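Local coordinates for protein putative Acetyltransferase from the GNAT family (Novosphingobium aromaticivorans DSM 12444, PDB 3EC4) that probably transfers an acyl group, most likely acetyl from acetyl-CoA, to a still unidentified acceptor, at residues A[84-89]-A[217-222]; A[110-115]-A[144-149]. All blocks are in the same frame, centred on the assembly; numbering follows the deposited sequence.

Contact 1. Residues A[84-89]-A[217-222]; sequences LLQMIA and RAMTAT
R217 opens the pairing with both of its backbone polar groups. Its O accepts a bond from Q86 N (2.8 Å) that comes in nearly along the C=O axis (C=O...N 164°), while R217 N to Q86 O is a weak bond of 3.3 Å where the register slips, Q86 also being hydrogen-bonded to R216 through the backbone. The two side chains run side by side, amide and guanidinium planes 82° apart, and they meet through R217 CG and Q86 OE1. R217 bends at chi3, which brings NE back to hydrogen-bond the O of its neighbour A218; NH1 forms a salt bridge with D9. The Q86 amide is held by R216 at OE1 and by L8 O and H196 at NE2. A218 is the non-hydrogen-bonded partner of L85, and its CA leans on L84 O in a CA-H...O contact of 3.4 Å. At M219 the exchange with L84 is reciprocal: M219 N reaches L84 O at 3.0 Å and L84 N reaches M219 O at 2.8 Å, each donor lying well above the acceptor's carbonyl plane. The selenomethionine bends at chi2 and chi3, laying CG against Q86 CB (3.8 Å) and CE near Q86 NE2. T220 turns its side chain away, and its OG1 hydrogen-bonds P67 O. Beyond it, A221 CB meets L84 CD1 at 4.0 Å. With segment axes at 128°, the strands are antiparallel but markedly twisted. L84, Q86, R217 and M219 share one face, whereas L85 and A218 occupy the other, where L85 packs on I205 of helix 202-210. The antiparallel pairing is regular from L84 to Q86 and then slips by one residue, consistent with a beta bulge at R216-R217, within the mixed, twisted sheet of a GNAT-type fold.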
# COMPACT_ATOMS: atom_id res chain seq x y z
N LEU A 84 7.13 10.26 3.18
CA LEU A 84 6.50 9.19 3.98
C LEU A 84 7.29 8.85 5.23
O LEU A 84 8.52 9.03 5.29
CB LEU A 84 6.38 7.89 3.17
CG LEU A 84 5.74 8.01 1.81
CD1 LEU A 84 5.78 6.64 1.08
CD2 LEU A 84 4.29 8.58 1.90
N LEU A 85 6.60 8.26 6.22
CA LEU A 85 7.26 7.64 7.35
C LEU A 85 6.94 6.17 7.20
O LEU A 85 5.75 5.80 7.20
CB LEU A 85 6.75 8.19 8.69
CG LEU A 85 7.39 7.52 9.94
CD1 LEU A 85 8.91 7.74 10.03
CD2 LEU A 85 6.69 7.92 11.23
N GLN A 86 7.96 5.36 7.03
CA GLN A 86 7.76 3.90 7.02
C GLN A 86 7.85 3.33 8.42
O GLN A 86 8.77 3.65 9.16
CB GLN A 86 8.81 3.25 6.10
CG GLN A 86 8.60 1.77 5.91
CD GLN A 86 9.75 1.17 5.12
OE1 GLN A 86 10.77 0.83 5.70
NE2 GLN A 86 9.62 1.09 3.80
N MSE A 87 6.89 2.47 8.78
CA MSE A 87 6.73 1.91 10.14
C MSE A 87 6.65 0.40 10.13
O MSE A 87 6.19 -0.18 9.17
CB MSE A 87 5.49 2.50 10.84
CG MSE A 87 5.47 3.99 10.77
SE MSE A 87 4.05 4.83 11.72
CE MSE A 87 4.72 4.66 13.53
N ILE A 88 7.13 -0.23 11.20
CA ILE A 88 7.21 -1.67 11.31
C ILE A 88 6.62 -2.12 12.62
O ILE A 88 6.82 -1.47 13.65
CB ILE A 88 8.70 -2.15 11.10
CG1 ILE A 88 8.80 -3.66 10.88
CG2 ILE A 88 9.60 -1.71 12.22
CD1 ILE A 88 10.24 -4.09 10.40
N ALA A 89 5.92 -3.24 12.59
CA ALA A 89 5.38 -3.82 13.82
C ALA A 89 6.08 -5.14 14.11
O ALA A 89 5.54 -6.20 13.82
CB ALA A 89 3.84 -4.01 13.73
N ARG A 217 12.02 4.29 9.06
CA ARG A 217 12.76 5.30 8.36
C ARG A 217 11.84 6.15 7.50
O ARG A 217 10.71 5.77 7.18
CB ARG A 217 13.86 4.69 7.48
CG ARG A 217 13.36 3.85 6.34
CD ARG A 217 14.46 3.50 5.31
NE ARG A 217 15.18 4.64 4.79
CZ ARG A 217 16.31 4.59 4.10
NH1 ARG A 217 16.89 3.43 3.79
NH2 ARG A 217 16.85 5.71 3.71
N ALA A 218 12.38 7.29 7.09
CA ALA A 218 11.73 8.12 6.10
C ALA A 218 11.87 7.51 4.72
O ALA A 218 12.90 6.86 4.39
CB ALA A 218 12.32 9.55 6.11
N MSE A 219 10.82 7.67 3.93
CA MSE A 219 10.80 7.28 2.53
C MSE A 219 10.15 8.40 1.72
O MSE A 219 9.63 9.36 2.27
CB MSE A 219 10.05 5.94 2.32
CG MSE A 219 10.62 4.76 3.12
SE MSE A 219 12.21 4.07 2.31
CE MSE A 219 11.35 3.15 0.85
N THR A 220 10.18 8.25 0.40
CA THR A 220 9.53 9.19 -0.52
C THR A 220 8.77 8.47 -1.62
O THR A 220 9.32 7.60 -2.32
CB THR A 220 10.57 10.09 -1.19
OG1 THR A 220 11.40 10.67 -0.18
CG2 THR A 220 9.91 11.19 -2.02
N ALA A 221 7.50 8.86 -1.77
CA ALA A 221 6.66 8.44 -2.90
C ALA A 221 6.77 9.50 -3.98
O ALA A 221 6.50 10.69 -3.71
CB ALA A 221 5.21 8.30 -2.46
N THR A 222 7.19 9.09 -5.17
CA THR A 222 7.23 9.99 -6.36
C THR A 222 6.21 9.54 -7.42
O THR A 222 6.16 8.36 -7.76
CB THR A 222 8.64 10.01 -7.00
OG1 THR A 222 9.63 10.57 -6.10
CG2 THR A 222 8.61 10.76 -8.32

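Contact 2. Residues A[110-115]-A[144-149]; sequences PEMTAL and AAMAGE
Helix segment 110-115 crosses strand segment 144-149 almost perpendicularly, at -95° with 9.4 Å between the axes, and no hydrogen bond joins them. Three buried side chains carry the contact. M146 points from the strand toward the helix; its CG sits in the crowded position between backbone N and carbonyl carbon (chi1 72°), and the rest of the chain is fully extended, so the selenium and methyl reach the helix ahead of the rest of the chain. The selenium rests on the stem of M112, 3.8 Å from M112 CG and slightly farther from M112 CB, and M146 CE ends 3.6 Å from the backbone O of M112. The two selenomethionines cross at about a right angle, M112 bending only at chi3. L115 approaches from the helix in the opposite sense, its CG anti to the backbone N (chi1 173°), and slides past M146: L115 CD2 lies 3.8 Å from M146 CG and 3.9 Å from A145 CA, touching both the side chain and the strand backbone. A145 turns its own methyl away, onto L178 of helix 174-188. Helix 109-118 therefore packs on one face of the sheet and helix 174-188 on the other, with strand 142-149 between them; C164 of the adjacent strand 157-165 touches both L115 and M146, while M112 also touches W124 and W129 from loops and F134 of strand 134-139.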
# COMPACT_ATOMS: atom_id res chain seq x y z
N PRO A 110 -17.79 -4.35 -5.59
CA PRO A 110 -18.47 -3.05 -5.88
C PRO A 110 -18.48 -2.06 -4.71
O PRO A 110 -18.16 -0.85 -4.89
CB PRO A 110 -19.90 -3.51 -6.22
CG PRO A 110 -19.70 -4.86 -6.82
CD PRO A 110 -18.66 -5.48 -5.94
N GLU A 111 -18.84 -2.55 -3.54
CA GLU A 111 -18.86 -1.71 -2.34
C GLU A 111 -17.49 -1.26 -1.88
O GLU A 111 -17.36 -0.14 -1.38
CB GLU A 111 -19.58 -2.42 -1.20
CG GLU A 111 -21.05 -2.47 -1.42
CD GLU A 111 -21.76 -3.36 -0.43
OE1 GLU A 111 -21.68 -4.63 -0.58
OE2 GLU A 111 -22.40 -2.79 0.50
N MSE A 112 -16.48 -2.14 -2.02
CA MSE A 112 -15.08 -1.80 -1.71
C MSE A 112 -14.58 -0.72 -2.65
O MSE A 112 -13.93 0.24 -2.26
CB MSE A 112 -14.21 -3.04 -1.89
CG MSE A 112 -14.46 -4.13 -0.76
SE MSE A 112 -13.60 -5.83 -1.25
CE MSE A 112 -11.81 -5.37 -0.80
N THR A 113 -14.92 -0.90 -3.91
CA THR A 113 -14.57 0.10 -4.92
C THR A 113 -15.18 1.48 -4.66
O THR A 113 -14.49 2.50 -4.77
CB THR A 113 -14.92 -0.44 -6.30
OG1 THR A 113 -14.01 -1.50 -6.58
CG2 THR A 113 -14.77 0.68 -7.35
N ALA A 114 -16.47 1.55 -4.34
CA ALA A 114 -17.11 2.82 -4.03
C ALA A 114 -16.39 3.49 -2.85
O ALA A 114 -16.09 4.68 -2.89
CB ALA A 114 -18.53 2.65 -3.68
N LEU A 115 -16.18 2.71 -1.79
CA LEU A 115 -15.50 3.24 -0.57
C LEU A 115 -14.10 3.77 -0.88
O LEU A 115 -13.77 4.92 -0.53
CB LEU A 115 -15.47 2.16 0.52
CG LEU A 115 -14.67 2.42 1.81
CD1 LEU A 115 -15.15 3.66 2.60
CD2 LEU A 115 -14.77 1.11 2.69
N ALA A 144 -18.87 -0.22 6.07
CA ALA A 144 -18.50 1.03 6.74
C ALA A 144 -17.04 1.41 6.54
O ALA A 144 -16.69 2.57 6.47
CB ALA A 144 -18.81 0.92 8.19
N ALA A 145 -16.18 0.40 6.48
CA ALA A 145 -14.73 0.59 6.57
C ALA A 145 -14.09 -0.71 6.15
O ALA A 145 -14.70 -1.77 6.26
CB ALA A 145 -14.29 0.93 7.99
N MSE A 146 -12.86 -0.60 5.69
CA MSE A 146 -12.08 -1.77 5.31
C MSE A 146 -10.59 -1.55 5.52
O MSE A 146 -10.11 -0.41 5.72
CB MSE A 146 -12.36 -2.15 3.86
CG MSE A 146 -11.77 -1.19 2.91
SE MSE A 146 -12.13 -1.68 1.06
CE MSE A 146 -11.37 -0.19 0.20
N ALA A 147 -9.84 -2.66 5.43
CA ALA A 147 -8.38 -2.63 5.41
C ALA A 147 -7.90 -3.95 4.84
O ALA A 147 -8.58 -4.97 4.92
CB ALA A 147 -7.76 -2.42 6.81
N GLY A 148 -6.68 -3.93 4.32
CA GLY A 148 -6.15 -5.09 3.66
C GLY A 148 -4.64 -5.18 3.69
O GLY A 148 -3.93 -4.44 4.40
N GLU A 149 -4.18 -6.10 2.86
CA GLU A 149 -2.77 -6.39 2.65
C GLU A 149 -2.33 -5.95 1.27
O GLU A 149 -3.10 -6.05 0.31
CB GLU A 149 -2.53 -7.88 2.76
CG GLU A 149 -3.03 -8.48 4.06
CD GLU A 149 -2.89 -9.96 4.13
OE1 GLU A 149 -3.09 -10.63 3.10
OE2 GLU A 149 -2.62 -10.48 5.24

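After an N-terminal part holding helix 11-17 and three strands, the chain forms strand 76-88, whose C-terminal part pairs with a strand far along the sequence. Helix 109-118 follows, and contact 2 closes the shorter loop when strand 142-149 returns beneath that helix, 29 residues on. Only after strand 157-165, helix 174-188, strand 192-198 and helix 202-210 does strand 214-226 close contact 1, spanning 128 residues; contact 2 lies wholly within this longer loop, and the two do not cross. Both reach the same mixed sheet, with centres 23 Å apart on opposite sides of the chain's centre: contact 1 joins strands edge to edge, contact 2 seats a helix on the sheet.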